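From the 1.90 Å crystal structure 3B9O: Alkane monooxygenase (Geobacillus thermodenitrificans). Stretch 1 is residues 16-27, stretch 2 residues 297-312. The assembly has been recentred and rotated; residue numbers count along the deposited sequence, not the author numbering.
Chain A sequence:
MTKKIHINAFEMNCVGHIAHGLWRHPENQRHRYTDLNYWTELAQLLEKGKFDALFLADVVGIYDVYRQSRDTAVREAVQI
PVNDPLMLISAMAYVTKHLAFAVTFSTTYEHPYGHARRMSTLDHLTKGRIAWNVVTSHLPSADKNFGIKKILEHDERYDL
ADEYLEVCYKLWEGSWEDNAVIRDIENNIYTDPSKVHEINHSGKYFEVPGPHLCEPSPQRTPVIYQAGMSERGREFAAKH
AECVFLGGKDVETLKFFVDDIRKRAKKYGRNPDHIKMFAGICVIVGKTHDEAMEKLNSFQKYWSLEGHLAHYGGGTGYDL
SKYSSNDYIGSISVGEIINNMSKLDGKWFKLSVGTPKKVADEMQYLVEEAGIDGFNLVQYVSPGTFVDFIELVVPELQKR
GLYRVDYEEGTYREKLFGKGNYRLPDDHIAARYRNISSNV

Stretch 1 (16-27) GHIAHGLWRHPE
Stretch 2, residues 297-312: NSFQKYWSLEGHLAHY

Residues 16-27 form an irregular loop with a short 3-10 segment at 22-24 that lies across the bend between one helix and the next, which starts at Leu305, burying 762 Å² in all. The two stretches run in opposite senses: by nearest CA atoms, His20 pairs with Gly307 (5.2 Å), Gly21 with Ser304 (4.5 Å) and Leu22 with Tyr302 (5.4 Å).

The loop approaches closely at a type II turn from Ala19 to Leu22. Gly21, at phi/psi 99/-22, suits it twice over: a CB would jam against the preceding carbonyl and clash with Tyr302 O and Ser304 CB. The turn presents His20 O to Ser304 N, the N-cap residue, in a nearly straight hydrogen bond of 2.9 Å.

Tyr302 (chi1 m, chi2 92°) covers the most surface. Its flat ring receives His25 CA over one face, 4.0 Å from the centroid, while the His25 imidazole (chi1 t, chi2 100°) turns its edge toward that face, offset, planes at 64°. The edge of Phe299 in turn meets the His25 face, offset, planes at 68°. Leu22 fills the neighbouring space, with CD2 3.8 Å from Phe299 CD2 and CG 3.9 Å from Tyr302 CB. Arg24 (chi m, t, m) is long enough to fold back: its NE donates to Gly21 O at 2.9 Å, and its NH2 makes a weak bond, angle 127°, to Tyr302 O at 2.7 Å.

The CA-to-CB bond of His20 (chi1 m, chi2 115°; phi/psi -64/136) points toward the other stretch. Gly307 leaves room for it, since a CB there would clash with His20 CB. That methylene sits over the His308 ring (chi1 m, chi2 -81°), 3.9 Å from its centroid, and the imidazole edge faces the same ring. His311 (chi1 t, chi2 158°) lies rim to rim with His20, centroids 4.9 Å apart.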

# COMPACT_ATOMS: atom_id res chain seq x y z
N GLY A 16 1.90 14.71 7.88
CA GLY A 16 2.30 14.99 6.49
C GLY A 16 2.72 13.69 5.85
O GLY A 16 3.73 13.11 6.24
N HIS A 17 1.94 13.24 4.87
CA HIS A 17 2.20 11.99 4.15
C HIS A 17 2.93 12.26 2.80
O HIS A 17 4.14 12.04 2.70
CB HIS A 17 0.88 11.24 3.95
CG HIS A 17 1.01 9.93 3.22
ND1 HIS A 17 -0.08 9.26 2.71
CD2 HIS A 17 2.09 9.16 2.95
CE1 HIS A 17 0.33 8.13 2.14
NE2 HIS A 17 1.64 8.06 2.26
N ILE A 18 2.20 12.75 1.80
CA ILE A 18 2.77 13.04 0.47
C ILE A 18 2.78 14.55 0.15
O ILE A 18 3.81 15.07 -0.28
CB ILE A 18 2.02 12.29 -0.69
CG1 ILE A 18 2.04 10.76 -0.48
CG2 ILE A 18 2.60 12.68 -2.08
CD1 ILE A 18 3.46 10.12 -0.43
N ALA A 19 1.65 15.24 0.35
CA ALA A 19 1.53 16.68 0.02
C ALA A 19 2.07 17.60 1.13
O ALA A 19 1.34 18.24 1.88
CB ALA A 19 0.07 17.04 -0.35
N HIS A 20 3.38 17.70 1.21
CA HIS A 20 3.99 18.44 2.34
C HIS A 20 3.68 19.91 2.37
O HIS A 20 3.57 20.56 1.33
CB HIS A 20 5.45 18.05 2.47
CG HIS A 20 5.59 16.58 2.77
ND1 HIS A 20 6.17 15.68 1.90
CD2 HIS A 20 5.11 15.86 3.80
CE1 HIS A 20 6.10 14.47 2.42
NE2 HIS A 20 5.45 14.55 3.57
N GLY A 21 3.36 20.40 3.58
CA GLY A 21 2.95 21.77 3.77
C GLY A 21 1.45 21.94 3.86
O GLY A 21 0.97 22.96 4.39
N LEU A 22 0.69 20.98 3.34
CA LEU A 22 -0.75 21.11 3.24
C LEU A 22 -1.52 21.05 4.55
O LEU A 22 -2.66 21.47 4.59
CB LEU A 22 -1.37 20.17 2.19
CG LEU A 22 -1.32 21.15 1.02
CD1 LEU A 22 -0.06 21.00 0.16
CD2 LEU A 22 -2.58 21.40 0.31
N TRP A 23 -0.89 20.54 5.61
CA TRP A 23 -1.52 20.46 6.94
C TRP A 23 -2.07 21.82 7.37
O TRP A 23 -3.07 21.92 8.09
CB TRP A 23 -0.54 19.91 7.98
CG TRP A 23 0.64 20.77 8.29
CD1 TRP A 23 1.89 20.69 7.70
CD2 TRP A 23 0.74 21.81 9.29
NE1 TRP A 23 2.74 21.61 8.27
CE2 TRP A 23 2.07 22.31 9.25
CE3 TRP A 23 -0.17 22.37 10.22
CZ2 TRP A 23 2.51 23.35 10.09
CZ3 TRP A 23 0.28 23.40 11.07
CH2 TRP A 23 1.59 23.89 10.98
N ARG A 24 -1.41 22.88 6.87
CA ARG A 24 -1.84 24.28 7.09
C ARG A 24 -3.14 24.73 6.41
O ARG A 24 -3.77 25.71 6.82
CB ARG A 24 -0.72 25.22 6.66
CG ARG A 24 0.57 25.01 7.43
CD ARG A 24 1.72 25.85 6.83
NE ARG A 24 2.15 25.39 5.49
CZ ARG A 24 2.86 26.12 4.64
NH1 ARG A 24 3.18 27.38 4.95
NH2 ARG A 24 3.25 25.63 3.47
N HIS A 25 -3.54 24.05 5.35
CA HIS A 25 -4.73 24.43 4.61
C HIS A 25 -5.98 24.45 5.54
O HIS A 25 -6.19 23.52 6.32
CB HIS A 25 -4.93 23.49 3.42
CG HIS A 25 -6.01 23.94 2.49
ND1 HIS A 25 -5.73 24.60 1.30
CD2 HIS A 25 -7.35 23.86 2.58
CE1 HIS A 25 -6.87 24.87 0.69
NE2 HIS A 25 -7.87 24.44 1.44
N PRO A 26 -6.80 25.52 5.45
CA PRO A 26 -7.86 25.68 6.44
C PRO A 26 -8.91 24.58 6.41
O PRO A 26 -9.70 24.46 7.35
CB PRO A 26 -8.50 27.03 6.06
CG PRO A 26 -7.60 27.66 5.12
CD PRO A 26 -6.81 26.59 4.45
N GLU A 27 -8.92 23.79 5.34
CA GLU A 27 -9.94 22.77 5.17
C GLU A 27 -9.45 21.38 5.63
O GLU A 27 -10.23 20.46 5.72
CB GLU A 27 -10.43 22.71 3.72
CG GLU A 27 -11.31 23.90 3.29
CD GLU A 27 -12.65 23.98 4.04
OE1 GLU A 27 -12.82 24.93 4.83
OE2 GLU A 27 -13.52 23.10 3.84
N ASN A 297 -4.80 26.09 -7.40
CA ASN A 297 -4.06 27.30 -7.07
C ASN A 297 -3.99 27.49 -5.53
O ASN A 297 -2.97 27.97 -5.00
CB ASN A 297 -4.68 28.52 -7.80
CG ASN A 297 -4.40 28.50 -9.22
N SER A 298 -5.05 27.09 -4.84
CA SER A 298 -5.09 27.09 -3.36
C SER A 298 -4.08 26.15 -2.72
O SER A 298 -3.39 26.54 -1.76
CB SER A 298 -6.50 26.75 -2.88
OG SER A 298 -6.60 26.95 -1.47
N PHE A 299 -3.97 24.93 -3.26
CA PHE A 299 -3.04 23.93 -2.72
C PHE A 299 -1.61 24.31 -3.01
O PHE A 299 -0.72 24.05 -2.21
CB PHE A 299 -3.29 22.52 -3.29
CG PHE A 299 -4.68 21.98 -3.03
CD1 PHE A 299 -5.21 21.01 -3.87
CD2 PHE A 299 -5.46 22.43 -1.96
CE1 PHE A 299 -6.48 20.49 -3.65
CE2 PHE A 299 -6.73 21.91 -1.73
CZ PHE A 299 -7.24 20.94 -2.57
N GLN A 300 -1.39 24.94 -4.16
CA GLN A 300 -0.06 25.34 -4.57
C GLN A 300 0.54 26.32 -3.58
O GLN A 300 1.72 26.18 -3.25
CB GLN A 300 -0.06 25.88 -6.00
CG GLN A 300 1.30 26.34 -6.52
CD GLN A 300 2.37 25.25 -6.45
OE1 GLN A 300 2.24 24.19 -7.07
NE2 GLN A 300 3.45 25.52 -5.70
N LYS A 301 -0.27 27.27 -3.10
CA LYS A 301 0.12 28.24 -2.05
C LYS A 301 0.73 27.58 -0.79
O LYS A 301 1.68 28.11 -0.18
CB LYS A 301 -1.12 29.07 -1.68
CG LYS A 301 -1.02 29.91 -0.43
CD LYS A 301 -2.37 30.60 -0.11
CE LYS A 301 -2.31 31.41 1.19
NZ LYS A 301 -3.54 32.27 1.31
N TYR A 302 0.19 26.42 -0.40
CA TYR A 302 0.64 25.67 0.79
C TYR A 302 1.72 24.62 0.56
O TYR A 302 2.24 24.06 1.53
CB TYR A 302 -0.56 24.99 1.49
CG TYR A 302 -1.53 25.99 2.02
CD1 TYR A 302 -2.61 26.41 1.24
CD2 TYR A 302 -1.37 26.56 3.29
CE1 TYR A 302 -3.51 27.35 1.72
CE2 TYR A 302 -2.26 27.54 3.77
CZ TYR A 302 -3.33 27.90 2.99
OH TYR A 302 -4.23 28.82 3.43
N TRP A 303 2.09 24.35 -0.70
CA TRP A 303 3.08 23.32 -1.03
C TRP A 303 4.41 23.76 -0.47
O TRP A 303 4.88 24.86 -0.80
CB TRP A 303 3.20 23.18 -2.54
CG TRP A 303 3.91 21.96 -3.09
CD1 TRP A 303 5.17 21.91 -3.66
CD2 TRP A 303 3.37 20.64 -3.24
NE1 TRP A 303 5.44 20.64 -4.10
CE2 TRP A 303 4.35 19.85 -3.87
CE3 TRP A 303 2.15 20.05 -2.87
CZ2 TRP A 303 4.14 18.49 -4.15
CZ3 TRP A 303 1.94 18.69 -3.15
CH2 TRP A 303 2.94 17.93 -3.79
N SER A 304 4.99 22.92 0.40
CA SER A 304 6.21 23.27 1.12
C SER A 304 7.40 22.59 0.50
O SER A 304 7.63 21.40 0.71
CB SER A 304 6.15 22.92 2.60
OG SER A 304 7.36 23.32 3.23
N LEU A 305 8.19 23.37 -0.24
CA LEU A 305 9.41 22.86 -0.85
C LEU A 305 10.32 22.15 0.16
O LEU A 305 10.88 21.10 -0.14
CB LEU A 305 10.16 24.00 -1.56
CG LEU A 305 11.24 23.64 -2.59
CD1 LEU A 305 12.62 23.80 -2.03
CD2 LEU A 305 11.06 22.24 -3.22
N GLU A 306 10.47 22.73 1.35
CA GLU A 306 11.37 22.18 2.35
C GLU A 306 10.91 20.79 2.87
O GLU A 306 11.73 19.88 3.05
CB GLU A 306 11.51 23.21 3.48
CG GLU A 306 12.87 23.18 4.17
CD GLU A 306 14.04 23.77 3.35
OE1 GLU A 306 15.19 23.56 3.75
OE2 GLU A 306 13.84 24.42 2.32
N GLY A 307 9.61 20.64 3.09
CA GLY A 307 9.04 19.35 3.42
C GLY A 307 9.28 18.32 2.34
O GLY A 307 9.74 17.21 2.61
N HIS A 308 9.03 18.71 1.08
CA HIS A 308 9.39 17.82 -0.03
C HIS A 308 10.85 17.47 -0.15
O HIS A 308 11.17 16.34 -0.43
CB HIS A 308 8.85 18.34 -1.35
CG HIS A 308 7.36 18.43 -1.34
ND1 HIS A 308 6.56 17.34 -1.57
CD2 HIS A 308 6.53 19.46 -1.06
CE1 HIS A 308 5.29 17.70 -1.47
NE2 HIS A 308 5.25 18.98 -1.16
N LEU A 309 11.74 18.42 0.11
CA LEU A 309 13.17 18.08 0.13
C LEU A 309 13.49 17.01 1.17
O LEU A 309 14.29 16.10 0.92
CB LEU A 309 14.03 19.33 0.35
CG LEU A 309 14.67 20.20 -0.75
CD1 LEU A 309 14.47 19.77 -2.17
CD2 LEU A 309 14.33 21.66 -0.51
N ALA A 310 12.88 17.13 2.35
CA ALA A 310 13.09 16.14 3.42
C ALA A 310 12.62 14.75 2.96
O ALA A 310 13.33 13.75 3.16
CB ALA A 310 12.36 16.57 4.73
N HIS A 311 11.46 14.71 2.31
CA HIS A 311 10.87 13.44 1.84
C HIS A 311 11.75 12.80 0.79
O HIS A 311 12.04 11.61 0.85
CB HIS A 311 9.48 13.69 1.25
CG HIS A 311 8.68 12.45 1.05
ND1 HIS A 311 7.30 12.45 0.97
CD2 HIS A 311 9.06 11.15 0.94
CE1 HIS A 311 6.87 11.21 0.80
NE2 HIS A 311 7.91 10.41 0.79
N TYR A 312 12.17 13.61 -0.17
CA TYR A 312 13.08 13.20 -1.24
C TYR A 312 14.36 12.63 -0.67
O TYR A 312 14.83 11.60 -1.14
CB TYR A 312 13.36 14.40 -2.15
CG TYR A 312 14.27 14.10 -3.33
CD1 TYR A 312 13.74 13.72 -4.57
CD2 TYR A 312 15.67 14.20 -3.20
CE1 TYR A 312 14.59 13.46 -5.67
CE2 TYR A 312 16.52 13.94 -4.27
CZ TYR A 312 15.98 13.57 -5.49
OH TYR A 312 16.86 13.33 -6.53